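Local coordinates for protein transcriptional regulator WhiB1 (Mycobacterium tuberculosis H37Rv, PDB 6ONO) that represses transcription in vitro, carries a nitric-oxide-reactive [4Fe-4S] cluster in each subunit, and binds DNA in its apo form, at residues 6-11 against 34-39. Residues are numbered along the deposited sequence; the frame is centred on the assembly and turned at random.
With SF4 (iron/sulfur cluster), chain E.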
loop_
_atom_site.group_PDB
_atom_site.type_symbol
_atom_site.label_atom_id
_atom_site.label_comp_id
_atom_site.label_asym_id
_atom_site.label_seq_id
_atom_site.Cartn_x
_atom_site.Cartn_y
_atom_site.Cartn_z
ATOM N N LYS A 6 -4.068 -1.424 18.327
ATOM C CA LYS A 6 -5.193 -0.528 18.549
ATOM C C LYS A 6 -5.696 0.143 17.274
ATOM O O LYS A 6 -6.522 1.058 17.354
ATOM C CB LYS A 6 -4.822 0.523 19.595
ATOM C CG LYS A 6 -4.660 -0.059 21.005
ATOM C CD LYS A 6 -4.373 1.027 22.037
ATOM C CE LYS A 6 -2.899 1.419 22.075
ATOM N NZ LYS A 6 -2.022 0.322 22.580
ATOM N N ALA A 7 -5.207 -0.275 16.108
ATOM C CA ALA A 7 -5.645 0.289 14.833
ATOM C C ALA A 7 -7.098 -0.078 14.546
ATOM O O ALA A 7 -7.418 -1.260 14.401
ATOM C CB ALA A 7 -4.743 -0.223 13.714
ATOM N N VAL A 8 -7.975 0.925 14.433
ATOM C CA VAL A 8 -9.381 0.621 14.156
ATOM C C VAL A 8 -9.626 0.271 12.691
ATOM O O VAL A 8 -10.625 -0.394 12.380
ATOM C CB VAL A 8 -10.318 1.765 14.583
ATOM C CG1 VAL A 8 -10.197 2.006 16.080
ATOM C CG2 VAL A 8 -10.030 3.031 13.818
ATOM N N CYS A 9 -8.735 0.667 11.778
ATOM C CA CYS A 9 -8.854 0.203 10.400
ATOM C C CYS A 9 -8.741 -1.311 10.285
ATOM O O CYS A 9 -9.040 -1.867 9.221
ATOM C CB CYS A 9 -7.788 0.852 9.526
ATOM S SG CYS A 9 -6.135 0.664 10.158
ATOM N N ARG A 10 -8.281 -1.988 11.337
ATOM C CA ARG A 10 -8.293 -3.441 11.326
ATOM C C ARG A 10 -9.697 -3.997 11.162
ATOM O O ARG A 10 -9.843 -5.180 10.839
ATOM C CB ARG A 10 -7.639 -3.977 12.594
ATOM C CG ARG A 10 -6.133 -3.880 12.542
ATOM C CD ARG A 10 -5.512 -4.028 13.918
ATOM N NE ARG A 10 -5.672 -5.378 14.445
ATOM C CZ ARG A 10 -4.870 -6.395 14.144
ATOM N NH1 ARG A 10 -5.088 -7.590 14.673
ATOM N NH2 ARG A 10 -3.853 -6.219 13.311
ATOM N N ASP A 11 -10.736 -3.185 11.384
ATOM C CA ASP A 11 -12.109 -3.649 11.221
ATOM C C ASP A 11 -12.767 -3.087 9.964
ATOM O O ASP A 11 -13.995 -3.115 9.849
ATOM C CB ASP A 11 -12.943 -3.298 12.456
ATOM C CG ASP A 11 -12.484 -4.035 13.700
ATOM O OD1 ASP A 11 -12.394 -5.282 13.665
ATOM O OD2 ASP A 11 -12.212 -3.363 14.718
ATOM N N LYS A 34 -10.219 9.064 6.104
ATOM C CA LYS A 34 -9.868 9.984 7.176
ATOM C C LYS A 34 -10.874 9.926 8.319
ATOM O O LYS A 34 -10.497 10.128 9.473
ATOM C CB LYS A 34 -9.776 11.409 6.643
ATOM C CG LYS A 34 -8.544 11.714 5.829
ATOM C CD LYS A 34 -8.569 13.178 5.382
ATOM C CE LYS A 34 -7.282 13.544 4.681
ATOM N NZ LYS A 34 -7.199 14.990 4.390
ATOM N N LEU A 35 -12.152 9.684 8.017
ATOM C CA LEU A 35 -13.143 9.539 9.080
ATOM C C LEU A 35 -12.801 8.382 10.007
ATOM O O LEU A 35 -13.051 8.457 11.216
ATOM C CB LEU A 35 -14.536 9.338 8.493
ATOM C CG LEU A 35 -15.188 10.602 7.936
ATOM C CD1 LEU A 35 -16.561 10.277 7.386
ATOM C CD2 LEU A 35 -15.272 11.661 8.998
ATOM N N VAL A 36 -12.256 7.295 9.460
ATOM C CA VAL A 36 -11.790 6.196 10.300
ATOM C C VAL A 36 -10.622 6.656 11.155
ATOM O O VAL A 36 -10.599 6.453 12.377
ATOM C CB VAL A 36 -11.407 4.975 9.441
ATOM C CG1 VAL A 36 -10.931 3.829 10.334
ATOM C CG2 VAL A 36 -12.576 4.539 8.560
ATOM N N CYS A 37 -9.631 7.292 10.527
ATOM C CA CYS A 37 -8.475 7.750 11.302
ATOM C C CYS A 37 -8.880 8.693 12.435
ATOM O O CYS A 37 -8.233 8.720 13.491
ATOM C CB CYS A 37 -7.471 8.435 10.384
ATOM S SG CYS A 37 -6.783 7.342 9.137
ATOM N N ASN A 38 -9.932 9.482 12.227
ATOM C CA ASN A 38 -10.361 10.476 13.203
ATOM C C ASN A 38 -10.945 9.845 14.459
ATOM O O ASN A 38 -11.024 10.509 15.497
ATOM C CB ASN A 38 -11.374 11.415 12.545
ATOM C CG ASN A 38 -10.705 12.465 11.667
ATOM O OD1 ASN A 38 -9.489 12.437 11.479
ATOM N ND2 ASN A 38 -11.503 13.359 11.082
ATOM N N ARG A 39 -11.363 8.582 14.390
ATOM C CA ARG A 39 -11.809 7.857 15.570
ATOM C C ARG A 39 -10.811 6.769 15.953
ATOM O O ARG A 39 -11.184 5.747 16.531
ATOM C CB ARG A 39 -13.202 7.267 15.360
ATOM C CG ARG A 39 -13.355 6.344 14.181
ATOM C CD ARG A 39 -14.735 5.702 14.206
ATOM N NE ARG A 39 -15.099 5.067 12.941
ATOM C CZ ARG A 39 -14.696 3.862 12.562
ATOM N NH1 ARG A 39 -13.899 3.147 13.343
ATOM N NH2 ARG A 39 -15.089 3.371 11.395
HETATM FE FE1 SF4 E . -5.567 2.879 10.610
HETATM FE FE2 SF4 E . -5.950 5.548 10.253
HETATM FE FE3 SF4 E . -3.493 4.613 11.036
HETATM FE FE4 SF4 E . -5.589 4.515 12.770
HETATM S S1 SF4 E . -4.643 6.381 11.906
HETATM S S2 SF4 E . -4.095 2.867 12.356
HETATM S S3 SF4 E . -7.322 4.123 11.336
HETATM S S4 SF4 E . -4.541 4.179 9.053
#
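V8 meets V36 and R39 beside the [4Fe-4S] cluster of this WhiB-family (Wbl-type) domain, a clear instance of how an iron-sulfur cube joins two separate parts of a small chain, here the N-terminal loop and the end of helix 27-38. Along the loop, A7 comes first and lies against the cube, its CB 3.4 Å from sulfide S2. V8 then turns its isopropyl group to the helix: CG2 lies 3.7 Å from V36 CG1, the two side chains passing alongside one another and pointing opposite ways, while CG1 rests near the carbonyl O of R39. The same CG2 meets R39 NH1 obliquely at 3.9 Å. The R39 chain starts with CG between N and the carbonyl carbon (chi1 57°) and then runs extended, which brings V36 CA over one guanidinium face; its NH2 is salt-bridged to E12. No hydrogen bond links the segments; they are joined by apolar packing and by two irons of the same cluster. C9 follows, and C9 SG binds iron FE1 at 2.3 Å; C37 SG binds iron FE2, and C40 and C46 probably supply the remaining two thiolates. Between the two cysteines, sulfide S3 sits 3.8 Å from V36 CG1 and equally far from V8 CG2.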